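Local coordinates for protein pullulanase (Klebsiella oxytoca, PDB 2YOC) that probably hydrolyses alpha-1,6-glucosidic linkages in pullulan and in branched dextrins as a secreted, calcium-binding pullulanase, at residues S445-H450 with V889-Q894. Sequence-based numbering, arbitrary orientation.
Sequences SNMVQH and VDYSLQ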
ATOM      1  N   SER B 445      45.204 -18.630  30.373  1.00 81.37           N
ATOM      2  CA  SER B 445      45.343 -17.305  29.793  1.00 81.01           C
ATOM      3  C   SER B 445      44.043 -16.519  29.982  1.00 84.61           C
ATOM      4  O   SER B 445      42.989 -17.124  30.221  1.00 83.76           O
ATOM      5  CB  SER B 445      45.714 -17.395  28.321  1.00 84.39           C
ATOM      6  OG  SER B 445      44.617 -17.772  27.506  1.00 95.51           O
ATOM      7  N   ASN B 446      44.108 -15.182  29.890  1.00 81.01           N
ATOM      8  CA  ASN B 446      42.915 -14.341  30.017  1.00 80.85           C
ATOM      9  C   ASN B 446      41.942 -14.650  28.876  1.00 85.22           C
ATOM     10  O   ASN B 446      40.741 -14.810  29.117  1.00 86.10           O
ATOM     11  CB  ASN B 446      43.272 -12.854  29.980  1.00 81.61           C
ATOM     12  CG  ASN B 446      44.195 -12.368  31.071  1.00 98.04           C
ATOM     13  OD1 ASN B 446      44.345 -12.986  32.146  1.00 73.28           O
ATOM     14  ND2 ASN B 446      44.844 -11.235  30.792  1.00 95.16           N
HETATM   15  N   MSE B 447      42.474 -14.761  27.642  1.00 78.89           N
HETATM   16  CA  MSE B 447      41.692 -15.066  26.456  1.00 75.34           C
HETATM   17  C   MSE B 447      41.061 -16.446  26.592  1.00 78.43           C
HETATM   18  O   MSE B 447      39.835 -16.530  26.565  1.00 78.68           O
HETATM   19  CB  MSE B 447      42.566 -14.940  25.198  1.00 76.54           C
HETATM   20  CG  MSE B 447      41.820 -15.162  23.898  1.00 80.76           C
HETATM   21 SE   MSE B 447      41.821 -17.021  23.370  1.00 85.62          SE
HETATM   22  CE  MSE B 447      43.718 -17.320  23.061  1.00 83.56           C
ATOM     23  N   VAL B 448      41.867 -17.516  26.768  1.00 74.32           N
ATOM     24  CA  VAL B 448      41.319 -18.875  26.863  1.00 72.98           C
ATOM     25  C   VAL B 448      40.246 -18.989  27.941  1.00 79.19           C
ATOM     26  O   VAL B 448      39.127 -19.409  27.631  1.00 79.87           O
ATOM     27  CB  VAL B 448      42.378 -19.995  26.919  1.00 75.99           C
ATOM     28  CG1 VAL B 448      41.759 -21.343  27.289  1.00 74.99           C
ATOM     29  CG2 VAL B 448      43.136 -20.090  25.597  1.00 75.63           C
ATOM     30  N   GLN B 449      40.549 -18.520  29.166  1.00 75.31           N
ATOM     31  CA  GLN B 449      39.599 -18.539  30.277  1.00 73.90           C
ATOM     32  C   GLN B 449      38.343 -17.686  30.009  1.00 75.71           C
ATOM     33  O   GLN B 449      37.251 -18.047  30.476  1.00 73.66           O
ATOM     34  CB  GLN B 449      40.283 -18.193  31.613  1.00 75.45           C
ATOM     35  CG  GLN B 449      40.917 -19.409  32.315  1.00 92.04           C
ATOM     36  CD  GLN B 449      39.925 -20.381  32.949  1.00119.89           C
ATOM     37  OE1 GLN B 449      38.817 -20.010  33.363  1.00118.62           O
ATOM     38  NE2 GLN B 449      40.308 -21.658  33.056  1.00111.62           N
ATOM     39  N   HIS B 450      38.478 -16.603  29.207  1.00 71.39           N
ATOM     40  CA  HIS B 450      37.339 -15.759  28.859  1.00 70.34           C
ATOM     41  C   HIS B 450      36.403 -16.577  27.988  1.00 70.22           C
ATOM     42  O   HIS B 450      35.236 -16.763  28.351  1.00 69.21           O
ATOM     43  CB  HIS B 450      37.806 -14.510  28.140  1.00 73.14           C
ATOM     44  CG  HIS B 450      36.734 -13.505  27.876  1.00 77.93           C
ATOM     45  ND1 HIS B 450      36.254 -12.671  28.879  1.00 80.85           N
ATOM     46  CD2 HIS B 450      36.144 -13.167  26.709  1.00 80.02           C
ATOM     47  CE1 HIS B 450      35.359 -11.889  28.297  1.00 80.28           C
ATOM     48  NE2 HIS B 450      35.261 -12.148  26.994  1.00 80.19           N
ATOM     49  N   VAL B 889      42.035  -6.379  20.971  1.00 78.04           N
ATOM     50  CA  VAL B 889      41.048  -6.860  21.944  1.00 78.16           C
ATOM     51  C   VAL B 889      41.789  -7.107  23.272  1.00 83.47           C
ATOM     52  O   VAL B 889      42.500  -8.108  23.401  1.00 84.34           O
ATOM     53  CB  VAL B 889      40.235  -8.093  21.476  1.00 80.47           C
ATOM     54  CG1 VAL B 889      39.177  -8.472  22.511  1.00 80.15           C
ATOM     55  CG2 VAL B 889      39.572  -7.820  20.143  1.00 79.56           C
ATOM     56  N   ASP B 890      41.647  -6.185  24.235  1.00 79.62           N
ATOM     57  CA  ASP B 890      42.327  -6.313  25.522  1.00 80.47           C
ATOM     58  C   ASP B 890      41.709  -7.368  26.464  1.00 85.14           C
ATOM     59  O   ASP B 890      40.759  -7.057  27.185  1.00 85.75           O
ATOM     60  CB  ASP B 890      42.438  -4.951  26.214  1.00 83.06           C
ATOM     61  CG  ASP B 890      43.194  -4.994  27.522  1.00 94.52           C
ATOM     62  OD1 ASP B 890      43.850  -6.030  27.801  1.00 91.57           O
ATOM     63  OD2 ASP B 890      43.139  -3.995  28.263  1.00108.50           O
ATOM     64  N   TYR B 891      42.280  -8.587  26.513  1.00 81.33           N
ATOM     65  CA  TYR B 891      41.733  -9.614  27.399  1.00 81.31           C
ATOM     66  C   TYR B 891      42.088  -9.432  28.889  1.00 86.22           C
ATOM     67  O   TYR B 891      41.588 -10.177  29.740  1.00 83.55           O
ATOM     68  CB  TYR B 891      41.918 -11.054  26.852  1.00 82.85           C
ATOM     69  CG  TYR B 891      40.962 -11.390  25.719  1.00 84.99           C
ATOM     70  CD1 TYR B 891      39.624 -11.693  25.972  1.00 86.72           C
ATOM     71  CD2 TYR B 891      41.394 -11.398  24.396  1.00 86.09           C
ATOM     72  CE1 TYR B 891      38.730 -11.951  24.932  1.00 87.95           C
ATOM     73  CE2 TYR B 891      40.515 -11.672  23.346  1.00 86.72           C
ATOM     74  CZ  TYR B 891      39.179 -11.938  23.616  1.00 95.44           C
ATOM     75  OH  TYR B 891      38.298 -12.200  22.585  1.00 92.73           O
ATOM     76  N   SER B 892      42.897  -8.388  29.205  1.00 85.92           N
ATOM     77  CA  SER B 892      43.266  -8.019  30.580  1.00 86.63           C
ATOM     78  C   SER B 892      42.276  -6.959  31.129  1.00 89.92           C
ATOM     79  O   SER B 892      42.430  -6.486  32.256  1.00 89.93           O
ATOM     80  CB  SER B 892      44.705  -7.515  30.640  1.00 92.32           C
ATOM     81  OG  SER B 892      44.796  -6.105  30.481  1.00105.57           O
ATOM     82  N   LEU B 893      41.269  -6.601  30.304  1.00 85.79           N
ATOM     83  CA  LEU B 893      40.162  -5.661  30.548  1.00 85.36           C
ATOM     84  C   LEU B 893      40.538  -4.317  31.166  1.00 89.26           C
ATOM     85  O   LEU B 893      40.099  -3.998  32.267  1.00 88.72           O
ATOM     86  CB  LEU B 893      38.975  -6.298  31.320  1.00 84.64           C
ATOM     87  CG  LEU B 893      38.574  -7.754  31.082  1.00 87.02           C
ATOM     88  CD1 LEU B 893      37.221  -8.024  31.748  1.00 86.49           C
ATOM     89  CD2 LEU B 893      38.511  -8.096  29.593  1.00 87.00           C
ATOM     90  N   GLN B 894      41.335  -3.531  30.465  1.00 86.09           N
ATOM     91  CA  GLN B 894      41.705  -2.208  30.954  1.00 86.59           C
ATOM     92  C   GLN B 894      40.960  -1.167  30.148  1.00 89.32           C
ATOM     93  O   GLN B 894      40.622  -0.109  30.682  1.00 90.45           O
ATOM     94  CB  GLN B 894      43.228  -1.985  30.876  1.00 88.88           C
ATOM     95  CG  GLN B 894      44.044  -2.894  31.804  1.00100.55           C
ATOM     96  CD  GLN B 894      43.594  -2.810  33.246  1.00122.78           C
ATOM     97  OE1 GLN B 894      43.120  -3.797  33.825  1.00110.98           O
ATOM     98  NE2 GLN B 894      43.686  -1.616  33.840  1.00122.06           N
TER
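Y891 lays its ring against the N-terminal turns of helix 446-457, where M447 and H450 receive it. Selenomethionine M447 sits over one face: CG stands 4.0 Å from the ring centroid, 21° off the normal, a CH-pi contact offset toward the CD2-CE2 rim. The first torsion, with CG anti to the backbone N (chi1 -177°), puts CG over the ring, and the bend at chi2 then leads the selenium away from the tyrosine. H450 meets the same ring at its edge in an offset edge-to-face aromatic pair, centroids 5.2 Å apart and planes at 60°. H450 CD2, near the plane of the tyrosine ring, lies 3.4 Å from Y891 CE1. H450 NE2 is hydrogen-bonded to E868, which could favour a protonated imidazole, and Y891 OH has a weak hydrogen bond with Q865.

Toward the more exposed side, N446 lies against the Y891 backbone carbonyl, its CB 3.9 Å from Y891 CB, and N446 ND2 lies 3.7 Å from S892 CB.

Polar bonds shape each partner separately. S445 OG accepts from V448 N (2.9 Å), while D890 OD1 accepts from S892 OG (2.8 Å) and from S892 N, and D890 OD2 takes Q894 N.

The arrangement thus joins an N-capped helix, between the first two strands of the parallel eight-stranded barrel, to an Asx turn overlapping a type I beta turn in the loop beyond the eighth, within the (beta/alpha)8 fold of alpha-amylase-family enzymes.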